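Local coordinates for protein Atg5 (Kluyveromyces marxianus, PDB 3VQI) that takes part in cytoplasm-to-vacuole transport and autophagic vesicle formation, in a pathway that maintains amino acid levels and protein synthesis under nitrogen starvation, at residues H145-A150 / A186-L191; K198-R203 / E257-F262; S137-Y142 / N171-I176. All blocks are in the same frame, centred on the assembly; numbering follows the deposited sequence.

Interaction 1 of 3, residues H145-A150 / A186-L191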
loop_
_atom_site.group_PDB
_atom_site.type_symbol
_atom_site.label_atom_id
_atom_site.label_comp_id
_atom_site.label_asym_id
_atom_site.label_seq_id
_atom_site.Cartn_x
_atom_site.Cartn_y
_atom_site.Cartn_z
ATOM N N HIS A 145 0.871 -6.244 12.357
ATOM C CA HIS A 145 2.273 -6.625 12.481
ATOM C C HIS A 145 3.216 -5.666 11.763
ATOM O O HIS A 145 4.385 -5.561 12.107
ATOM C CB HIS A 145 2.470 -8.066 11.992
ATOM C CG HIS A 145 1.643 -9.074 12.741
ATOM N ND1 HIS A 145 1.426 -8.994 14.103
ATOM C CD2 HIS A 145 0.995 -10.188 12.324
ATOM C CE1 HIS A 145 0.678 -10.013 14.491
ATOM N NE2 HIS A 145 0.402 -10.754 13.432
ATOM N N GLN A 146 2.711 -4.942 10.781
ATOM C CA GLN A 146 3.554 -3.985 10.094
ATOM C C GLN A 146 3.838 -2.850 11.072
ATOM O O GLN A 146 4.964 -2.368 11.170
ATOM C CB GLN A 146 2.850 -3.445 8.851
ATOM C CG GLN A 146 3.717 -3.459 7.614
ATOM C CD GLN A 146 4.212 -4.855 7.285
ATOM O OE1 GLN A 146 5.377 -5.050 6.954
ATOM N NE2 GLN A 146 3.325 -5.833 7.374
ATOM N N TRP A 147 2.809 -2.414 11.797
ATOM C CA TRP A 147 2.978 -1.333 12.766
ATOM C C TRP A 147 3.784 -1.824 13.952
ATOM O O TRP A 147 4.626 -1.109 14.493
ATOM C CB TRP A 147 1.620 -0.811 13.247
ATOM C CG TRP A 147 1.182 0.376 12.475
ATOM C CD1 TRP A 147 0.256 0.408 11.482
ATOM C CD2 TRP A 147 1.728 1.696 12.563
ATOM N NE1 TRP A 147 0.192 1.666 10.936
ATOM C CE2 TRP A 147 1.086 2.480 11.582
ATOM C CE3 TRP A 147 2.700 2.297 13.379
ATOM C CZ2 TRP A 147 1.382 3.840 11.387
ATOM C CZ3 TRP A 147 2.996 3.652 13.189
ATOM C CH2 TRP A 147 2.336 4.407 12.197
ATOM N N LYS A 148 3.515 -3.061 14.342
ATOM C CA LYS A 148 4.212 -3.679 15.445
ATOM C C LYS A 148 5.686 -3.652 15.080
ATOM O O LYS A 148 6.545 -3.796 15.944
ATOM C CB LYS A 148 3.727 -5.123 15.608
ATOM C CG LYS A 148 4.100 -5.802 16.925
ATOM C CD LYS A 148 3.231 -7.048 17.135
ATOM C CE LYS A 148 3.423 -7.675 18.512
ATOM N NZ LYS A 148 2.420 -8.759 18.742
ATOM N N GLN A 149 5.962 -3.452 13.791
ATOM C CA GLN A 149 7.325 -3.410 13.265
ATOM C C GLN A 149 7.849 -1.992 13.117
ATOM O O GLN A 149 8.931 -1.676 13.593
ATOM C CB GLN A 149 7.386 -4.115 11.906
ATOM C CG GLN A 149 8.783 -4.215 11.302
ATOM C CD GLN A 149 8.839 -5.108 10.061
ATOM O OE1 GLN A 149 8.317 -6.230 10.062
ATOM N NE2 GLN A 149 9.486 -4.619 9.005
ATOM N N ALA A 150 7.096 -1.138 12.438
ATOM C CA ALA A 150 7.523 0.244 12.252
ATOM C C ALA A 150 7.744 0.887 13.622
ATOM O O ALA A 150 8.402 1.919 13.749
ATOM C CB ALA A 150 6.469 1.015 11.469
ATOM N N ALA A 186 -4.545 10.268 16.056
ATOM C CA ALA A 186 -4.656 10.152 17.502
ATOM C C ALA A 186 -3.816 9.016 18.040
ATOM O O ALA A 186 -2.936 9.234 18.874
ATOM C CB ALA A 186 -6.111 9.952 17.902
ATOM N N VAL A 187 -4.088 7.804 17.564
ATOM C CA VAL A 187 -3.352 6.628 18.012
ATOM C C VAL A 187 -1.925 6.593 17.451
ATOM O O VAL A 187 -1.010 6.077 18.094
ATOM C CB VAL A 187 -4.097 5.338 17.627
ATOM C CG1 VAL A 187 -3.395 4.133 18.216
ATOM C CG2 VAL A 187 -5.530 5.409 18.127
ATOM N N ARG A 188 -1.729 7.151 16.261
ATOM C CA ARG A 188 -0.391 7.169 15.677
ATOM C C ARG A 188 0.528 7.865 16.684
ATOM O O ARG A 188 1.675 7.458 16.894
ATOM C CB ARG A 188 -0.390 7.931 14.347
ATOM C CG ARG A 188 0.903 7.792 13.544
ATOM C CD ARG A 188 0.862 8.584 12.233
ATOM N NE ARG A 188 1.719 9.765 12.268
ATOM C CZ ARG A 188 1.562 10.797 13.101
ATOM N NH1 ARG A 188 0.568 10.816 13.987
ATOM N NH2 ARG A 188 2.413 11.815 13.058
ATOM N N SER A 189 -0.004 8.910 17.315
ATOM C CA SER A 189 0.733 9.683 18.315
ATOM C C SER A 189 1.071 8.818 19.520
ATOM O O SER A 189 2.202 8.819 19.996
ATOM C CB SER A 189 -0.096 10.886 18.777
ATOM O OG SER A 189 -0.350 11.774 17.706
ATOM N N LYS A 190 0.084 8.081 20.015
ATOM C CA LYS A 190 0.310 7.215 21.166
ATOM C C LYS A 190 1.341 6.127 20.850
ATOM O O LYS A 190 1.636 5.273 21.691
ATOM C CB LYS A 190 -1.012 6.575 21.621
ATOM C CG LYS A 190 -2.018 7.553 22.227
ATOM C CD LYS A 190 -3.223 6.818 22.818
ATOM C CE LYS A 190 -4.252 7.786 23.386
ATOM N NZ LYS A 190 -5.458 7.086 23.920
ATOM N N LEU A 191 1.894 6.165 19.639
ATOM C CA LEU A 191 2.875 5.175 19.223
ATOM C C LEU A 191 4.255 5.773 19.046
ATOM O O LEU A 191 5.261 5.144 19.380
ATOM C CB LEU A 191 2.438 4.509 17.916
ATOM C CG LEU A 191 1.188 3.631 17.974
ATOM C CD1 LEU A 191 0.951 2.986 16.627
ATOM C CD2 LEU A 191 1.363 2.567 19.022
#
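W147 projects from helix 135-155 to meet R188 in the last turn of helix 181-189 and L191 just past its end, a contact within the alpha-helical bundle region of Atg5. The backbones stay well apart, W147 CA and L191 CA lying 9.2 Å from each other, and the indole spans most of that gap. Along 145-150, W147 makes the whole contact, and does so with its six-membered ring. CE3 rests 3.8 Å from L191 CD1, and CZ3 is 4.1 Å from the same methyl. At the far rim, W147 CH2 is 3.9 Å from R188 CG. Both aliphatic groups approach the indole obliquely. R188 offers its methylene rather than its charge: chi1 of -170° carries CG to the CH2 corner, where the side chains cross at a slant, the chain bends at chi3, and the guanidinium plane stands 85° from that of the indole, so the two do not stack. The polar corner of the ring is satisfied too, because W147 NE1 donates to I265 O, a bond that helps fix the rotation of the indole. W143, from the same helix, meets the W147 ring with planes at about 75°. The helical turn that carries W147 is held by A150 N donating to Q146 O over 2.8 Å.

Interaction 2 of 3, residues K198-R203 / E257-F262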
loop_
_atom_site.group_PDB
_atom_site.type_symbol
_atom_site.label_atom_id
_atom_site.label_comp_id
_atom_site.label_asym_id
_atom_site.label_seq_id
_atom_site.Cartn_x
_atom_site.Cartn_y
_atom_site.Cartn_z
ATOM N N LYS A 198 14.417 7.061 17.305
ATOM C CA LYS A 198 15.745 6.563 16.957
ATOM C C LYS A 198 15.885 6.501 15.427
ATOM O O LYS A 198 16.470 7.395 14.810
ATOM C CB LYS A 198 15.954 5.177 17.569
ATOM N N SER A 199 15.343 5.446 14.819
ATOM C CA SER A 199 15.390 5.282 13.363
ATOM C C SER A 199 13.981 5.287 12.745
ATOM O O SER A 199 13.001 4.905 13.390
ATOM C CB SER A 199 16.144 3.993 12.993
ATOM O OG SER A 199 15.916 2.964 13.941
ATOM N N LEU A 200 13.883 5.737 11.498
ATOM C CA LEU A 200 12.595 5.801 10.824
ATOM C C LEU A 200 12.356 4.723 9.754
ATOM O O LEU A 200 13.247 4.405 8.959
ATOM C CB LEU A 200 12.392 7.201 10.235
ATOM C CG LEU A 200 13.570 7.948 9.605
ATOM C CD1 LEU A 200 14.097 7.184 8.410
ATOM C CD2 LEU A 200 13.112 9.346 9.185
ATOM N N PRO A 201 11.136 4.146 9.733
ATOM C CA PRO A 201 10.713 3.097 8.790
ATOM C C PRO A 201 10.757 3.541 7.328
ATOM O O PRO A 201 9.929 4.335 6.884
ATOM C CB PRO A 201 9.291 2.774 9.248
ATOM C CG PRO A 201 9.332 3.091 10.723
ATOM C CD PRO A 201 10.080 4.400 10.728
ATOM N N VAL A 202 11.730 3.031 6.581
ATOM C CA VAL A 202 11.851 3.397 5.181
ATOM C C VAL A 202 11.997 2.175 4.299
ATOM O O VAL A 202 12.653 1.193 4.668
ATOM C CB VAL A 202 13.061 4.300 4.925
ATOM C CG1 VAL A 202 13.004 4.843 3.506
ATOM C CG2 VAL A 202 13.081 5.433 5.914
ATOM N N ARG A 203 11.375 2.242 3.129
ATOM C CA ARG A 203 11.434 1.154 2.168
ATOM C C ARG A 203 11.600 1.756 0.798
ATOM O O ARG A 203 10.858 2.663 0.413
ATOM C CB ARG A 203 10.169 0.301 2.248
ATOM C CG ARG A 203 10.179 -0.636 3.440
ATOM C CD ARG A 203 8.856 -1.342 3.624
ATOM N NE ARG A 203 8.927 -2.284 4.734
ATOM C CZ ARG A 203 7.883 -2.947 5.213
ATOM N NH1 ARG A 203 6.680 -2.769 4.679
ATOM N NH2 ARG A 203 8.047 -3.796 6.215
ATOM N N GLU A 257 11.691 14.588 7.442
ATOM C CA GLU A 257 10.492 15.380 7.192
ATOM C C GLU A 257 9.547 14.653 6.239
ATOM O O GLU A 257 8.327 14.657 6.435
ATOM C CB GLU A 257 10.876 16.753 6.614
ATOM N N LEU A 258 10.113 14.035 5.206
ATOM C CA LEU A 258 9.318 13.300 4.230
ATOM C C LEU A 258 8.533 12.196 4.931
ATOM O O LEU A 258 7.449 11.823 4.492
ATOM C CB LEU A 258 10.224 12.701 3.156
ATOM C CG LEU A 258 10.887 13.717 2.223
ATOM C CD1 LEU A 258 11.963 13.046 1.394
ATOM C CD2 LEU A 258 9.830 14.347 1.335
ATOM N N TYR A 259 9.082 11.688 6.032
ATOM C CA TYR A 259 8.423 10.634 6.788
ATOM C C TYR A 259 7.254 11.183 7.595
ATOM O O TYR A 259 6.153 10.629 7.574
ATOM C CB TYR A 259 9.394 9.956 7.758
ATOM C CG TYR A 259 8.723 8.860 8.548
ATOM C CD1 TYR A 259 8.723 7.542 8.092
ATOM C CD2 TYR A 259 8.000 9.154 9.703
ATOM C CE1 TYR A 259 8.013 6.543 8.760
ATOM C CE2 TYR A 259 7.284 8.162 10.376
ATOM C CZ TYR A 259 7.296 6.863 9.897
ATOM O OH TYR A 259 6.575 5.891 10.548
ATOM N N ASP A 260 7.510 12.267 8.319
ATOM C CA ASP A 260 6.504 12.901 9.165
ATOM C C ASP A 260 5.242 13.296 8.391
ATOM O O ASP A 260 4.154 13.376 8.960
ATOM C CB ASP A 260 7.112 14.137 9.841
ATOM C CG ASP A 260 6.205 14.729 10.897
ATOM O OD1 ASP A 260 6.147 14.173 12.016
ATOM O OD2 ASP A 260 5.543 15.742 10.601
ATOM N N ILE A 261 5.390 13.533 7.094
ATOM C CA ILE A 261 4.260 13.933 6.264
ATOM C C ILE A 261 3.768 12.907 5.233
ATOM O O ILE A 261 2.584 12.906 4.884
ATOM C CB ILE A 261 4.587 15.242 5.498
ATOM C CG1 ILE A 261 3.624 15.417 4.318
ATOM C CG2 ILE A 261 6.026 15.213 5.014
ATOM C CD1 ILE A 261 3.970 16.550 3.394
ATOM N N PHE A 262 4.654 12.032 4.757
ATOM C CA PHE A 262 4.275 11.077 3.720
ATOM C C PHE A 262 4.238 9.585 4.025
ATOM O O PHE A 262 3.966 8.789 3.126
ATOM C CB PHE A 262 5.159 11.291 2.494
ATOM C CG PHE A 262 4.978 12.626 1.839
ATOM C CD1 PHE A 262 3.703 13.128 1.600
ATOM C CD2 PHE A 262 6.082 13.359 1.407
ATOM C CE1 PHE A 262 3.529 14.345 0.933
ATOM C CE2 PHE A 262 5.920 14.574 0.740
ATOM C CZ PHE A 262 4.641 15.069 0.501
#
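Y259 of helix 255-262 packs against L200 and P201, the residues that lead into strand 202-205, inside the ubiquitin-like UblB region of Atg5. Strand 202-205 runs parallel to the last strand, 269-272, as the first and last strands do in a ubiquitin (beta-grasp) fold, and the contact joins the approach to that first strand with the helix just ahead of the last. Apolar packing makes up most of it. P201 crosses the phenol obliquely, its CD 3.6 Å from Y259 CE1 and 3.8 Å from Y259 CZ, while its CG stands 3.9 Å from Y259 OH. L200 sits nearer the root of the tyrosine: its CD2 methyl is 4.0 Å from Y259 CB, and the two side chains slide past each other in opposite directions. To get there L200 adopts a chi1 of 39°, with CG in the crowded position between backbone N and carbonyl carbon. A second kind of contact is weakly polar. P201 O lies at the edge of the phenol near its plane, 3.5 Å from Y259 CE1, so the rim of the ring faces a carbonyl oxygen without a hydrogen bond. Formal hydrogen bonds tie both partners to their surroundings instead. The hydroxyl of Y259 is bonded to G267 O, which anchors the far end of the ring, and the backbones of L200 and P201 pair with V216 and L269. The P201 ring also touches A150, I153 and L154 of helix 135-155, placing the proline between the bundle and Y259. Within the helix, the turn that carries the tyrosine is held by F262 N donating to L258 O at 2.8 Å.

Interaction 3 of 3, residues S137-Y142 / N171-I176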
loop_
_atom_site.group_PDB
_atom_site.type_symbol
_atom_site.label_atom_id
_atom_site.label_comp_id
_atom_site.label_asym_id
_atom_site.label_seq_id
_atom_site.Cartn_x
_atom_site.Cartn_y
_atom_site.Cartn_z
ATOM N N SER A 137 -10.005 -9.622 7.999
ATOM C CA SER A 137 -9.370 -10.224 9.168
ATOM C C SER A 137 -7.887 -10.407 8.888
ATOM O O SER A 137 -7.030 -10.002 9.672
ATOM C CB SER A 137 -9.993 -11.588 9.452
ATOM O OG SER A 137 -11.361 -11.604 9.071
ATOM N N GLN A 138 -7.592 -11.012 7.749
ATOM C CA GLN A 138 -6.215 -11.274 7.354
ATOM C C GLN A 138 -5.431 -9.997 7.093
ATOM O O GLN A 138 -4.279 -9.872 7.525
ATOM C CB GLN A 138 -6.200 -12.144 6.104
ATOM C CG GLN A 138 -4.852 -12.715 5.753
ATOM C CD GLN A 138 -4.921 -13.598 4.518
ATOM O OE1 GLN A 138 -5.993 -14.082 4.146
ATOM N NE2 GLN A 138 -3.784 -13.821 3.884
ATOM N N ILE A 139 -6.051 -9.054 6.382
ATOM C CA ILE A 139 -5.384 -7.805 6.080
ATOM C C ILE A 139 -5.070 -7.095 7.387
ATOM O O ILE A 139 -4.023 -6.464 7.546
ATOM C CB ILE A 139 -6.268 -6.894 5.188
ATOM C CG1 ILE A 139 -6.507 -7.559 3.833
ATOM C CG2 ILE A 139 -5.603 -5.548 4.987
ATOM C CD1 ILE A 139 -7.306 -6.718 2.876
ATOM N N LYS A 140 -6.002 -7.208 8.327
ATOM C CA LYS A 140 -5.870 -6.594 9.643
ATOM C C LYS A 140 -4.589 -7.115 10.302
ATOM O O LYS A 140 -3.675 -6.345 10.598
ATOM C CB LYS A 140 -7.104 -6.959 10.472
ATOM C CG LYS A 140 -7.278 -6.240 11.810
ATOM C CD LYS A 140 -8.593 -6.705 12.434
ATOM C CE LYS A 140 -8.823 -6.177 13.842
ATOM N NZ LYS A 140 -10.165 -6.643 14.330
ATOM N N ASP A 141 -4.526 -8.426 10.512
ATOM C CA ASP A 141 -3.360 -9.048 11.124
ATOM C C ASP A 141 -2.054 -8.583 10.529
ATOM O O ASP A 141 -1.121 -8.249 11.257
ATOM C CB ASP A 141 -3.415 -10.558 10.981
ATOM C CG ASP A 141 -4.013 -11.225 12.174
ATOM O OD1 ASP A 141 -5.228 -11.035 12.415
ATOM O OD2 ASP A 141 -3.257 -11.934 12.877
ATOM N N TYR A 142 -1.976 -8.568 9.205
ATOM C CA TYR A 142 -0.747 -8.157 8.553
ATOM C C TYR A 142 -0.453 -6.691 8.791
ATOM O O TYR A 142 0.653 -6.336 9.186
ATOM C CB TYR A 142 -0.810 -8.459 7.054
ATOM C CG TYR A 142 0.440 -8.099 6.275
ATOM C CD1 TYR A 142 0.586 -6.842 5.689
ATOM C CD2 TYR A 142 1.464 -9.032 6.097
ATOM C CE1 TYR A 142 1.719 -6.520 4.939
ATOM C CE2 TYR A 142 2.605 -8.724 5.350
ATOM C CZ TYR A 142 2.725 -7.471 4.774
ATOM O OH TYR A 142 3.848 -7.172 4.031
ATOM N N ASN A 171 -9.812 0.887 17.216
ATOM C CA ASN A 171 -10.237 2.197 16.752
ATOM C C ASN A 171 -9.205 2.649 15.709
ATOM O O ASN A 171 -9.528 3.380 14.770
ATOM C CB ASN A 171 -10.268 3.198 17.928
ATOM C CG ASN A 171 -11.033 4.439 17.599
ATOM O OD1 ASN A 171 -11.020 5.410 18.346
ATOM N ND2 ASN A 171 -11.728 4.411 16.467
ATOM N N PHE A 172 -7.956 2.220 15.893
ATOM C CA PHE A 172 -6.858 2.564 14.974
ATOM C C PHE A 172 -7.171 1.922 13.625
ATOM O O PHE A 172 -7.095 2.563 12.580
ATOM C CB PHE A 172 -5.530 2.027 15.539
ATOM C CG PHE A 172 -4.303 2.545 14.841
ATOM C CD1 PHE A 172 -4.260 3.836 14.333
ATOM C CD2 PHE A 172 -3.161 1.752 14.753
ATOM C CE1 PHE A 172 -3.104 4.335 13.743
ATOM C CE2 PHE A 172 -1.993 2.245 14.160
ATOM C CZ PHE A 172 -1.967 3.541 13.659
ATOM N N TRP A 173 -7.545 0.648 13.670
ATOM C CA TRP A 173 -7.904 -0.096 12.472
ATOM C C TRP A 173 -9.089 0.591 11.803
ATOM O O TRP A 173 -9.004 1.023 10.648
ATOM C CB TRP A 173 -8.276 -1.532 12.846
ATOM C CG TRP A 173 -8.850 -2.357 11.715
ATOM C CD1 TRP A 173 -10.049 -3.018 11.711
ATOM C CD2 TRP A 173 -8.228 -2.651 10.455
ATOM N NE1 TRP A 173 -10.210 -3.706 10.529
ATOM C CE2 TRP A 173 -9.107 -3.499 9.740
ATOM C CE3 TRP A 173 -7.011 -2.282 9.860
ATOM C CZ2 TRP A 173 -8.813 -3.986 8.465
ATOM C CZ3 TRP A 173 -6.714 -2.767 8.587
ATOM C CH2 TRP A 173 -7.616 -3.613 7.905
ATOM N N VAL A 174 -10.184 0.707 12.547
ATOM C CA VAL A 174 -11.401 1.326 12.049
ATOM C C VAL A 174 -11.175 2.668 11.348
ATOM O O VAL A 174 -11.845 2.967 10.359
ATOM C CB VAL A 174 -12.435 1.502 13.190
ATOM C CG1 VAL A 174 -13.565 2.412 12.749
ATOM C CG2 VAL A 174 -13.006 0.146 13.576
ATOM N N SER A 175 -10.229 3.465 11.841
ATOM C CA SER A 175 -9.954 4.769 11.239
ATOM C C SER A 175 -9.613 4.636 9.756
ATOM O O SER A 175 -9.979 5.488 8.936
ATOM C CB SER A 175 -8.790 5.448 11.949
ATOM O OG SER A 175 -7.559 4.862 11.554
ATOM N N ILE A 176 -8.914 3.557 9.419
ATOM C CA ILE A 176 -8.512 3.309 8.049
ATOM C C ILE A 176 -9.688 2.899 7.167
ATOM O O ILE A 176 -9.680 3.150 5.956
ATOM C CB ILE A 176 -7.394 2.244 8.009
ATOM C CG1 ILE A 176 -6.141 2.834 8.660
ATOM C CG2 ILE A 176 -7.123 1.797 6.577
ATOM C CD1 ILE A 176 -4.917 2.026 8.481
#
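W173 lays its indole against I139 and K140, bringing helix 166-178 up to helix 135-155. The backbones come nearest where W173 CA and K140 CA are 7.4 Å apart. Along 171-176, F172 precedes the tryptophan and turns to other aromatics, its ring meeting those of W143 and F184. W173 then carries the contact alone. Its CG is anti to the backbone N (chi1 172°), which sends the indole toward 137-142, where K140 passes across its face at a slant. The lysine runs fully extended over one face: CA stands 3.9 Å from W173 CH2, and CG sits above the five-membered ring, 3.9 Å from its centroid and only 10° off the ring normal, a well-formed CH-pi contact. Farther out, K140 CD is 3.9 Å from W173 NE1, and CE also stays close to the ring. The amine at the tip continues to E170, two residues ahead of F172 in the same helix, in a salt bridge. The chain is thus fixed at its charged end by the same helix that supplies the indole. I139 comes in differently, with CG2 at the edge of the ring near its plane, 4.0 Å from W173 CH2, and the two side chains crossing at about a right angle. W143 also meets the indole. S175 follows; its OG donates to F172 O over 2.6 Å, a side-chain bond back to its own helix that arrives tilted 22° from the carbonyl plane. This is a helix-helix packing of the ATG5 alpha-helical bundle, in which a lysine's methylenes make a CH-pi contact with a tryptophan face while its amine reaches E170 beyond it.

Overall arrangement
Interactions 1 and 3 both use helix 135-155, and their centres are about 12 Å apart. F172, from the 171-176 segment, connects them: its CZ lies 3.8 Å from W147 CE2 in an edge-to-face pair, and its CD1 is 3.6 Å from V187 CB. Interactions 1 and 2, with centres about 13 Å apart, are joined by a probable hydrogen bond of 3.0 Å between Q146 OE1 and R203 NH2, with A150 O 3.4 Å from P201 CG; bundle and UblB region meet there. Interactions 2 and 3 do not touch, their centres lying about 21 Å apart. A bound buffer molecule, probably from the crystallisation liquor, approaches interaction 3 about 4 Å from the I139 side chain.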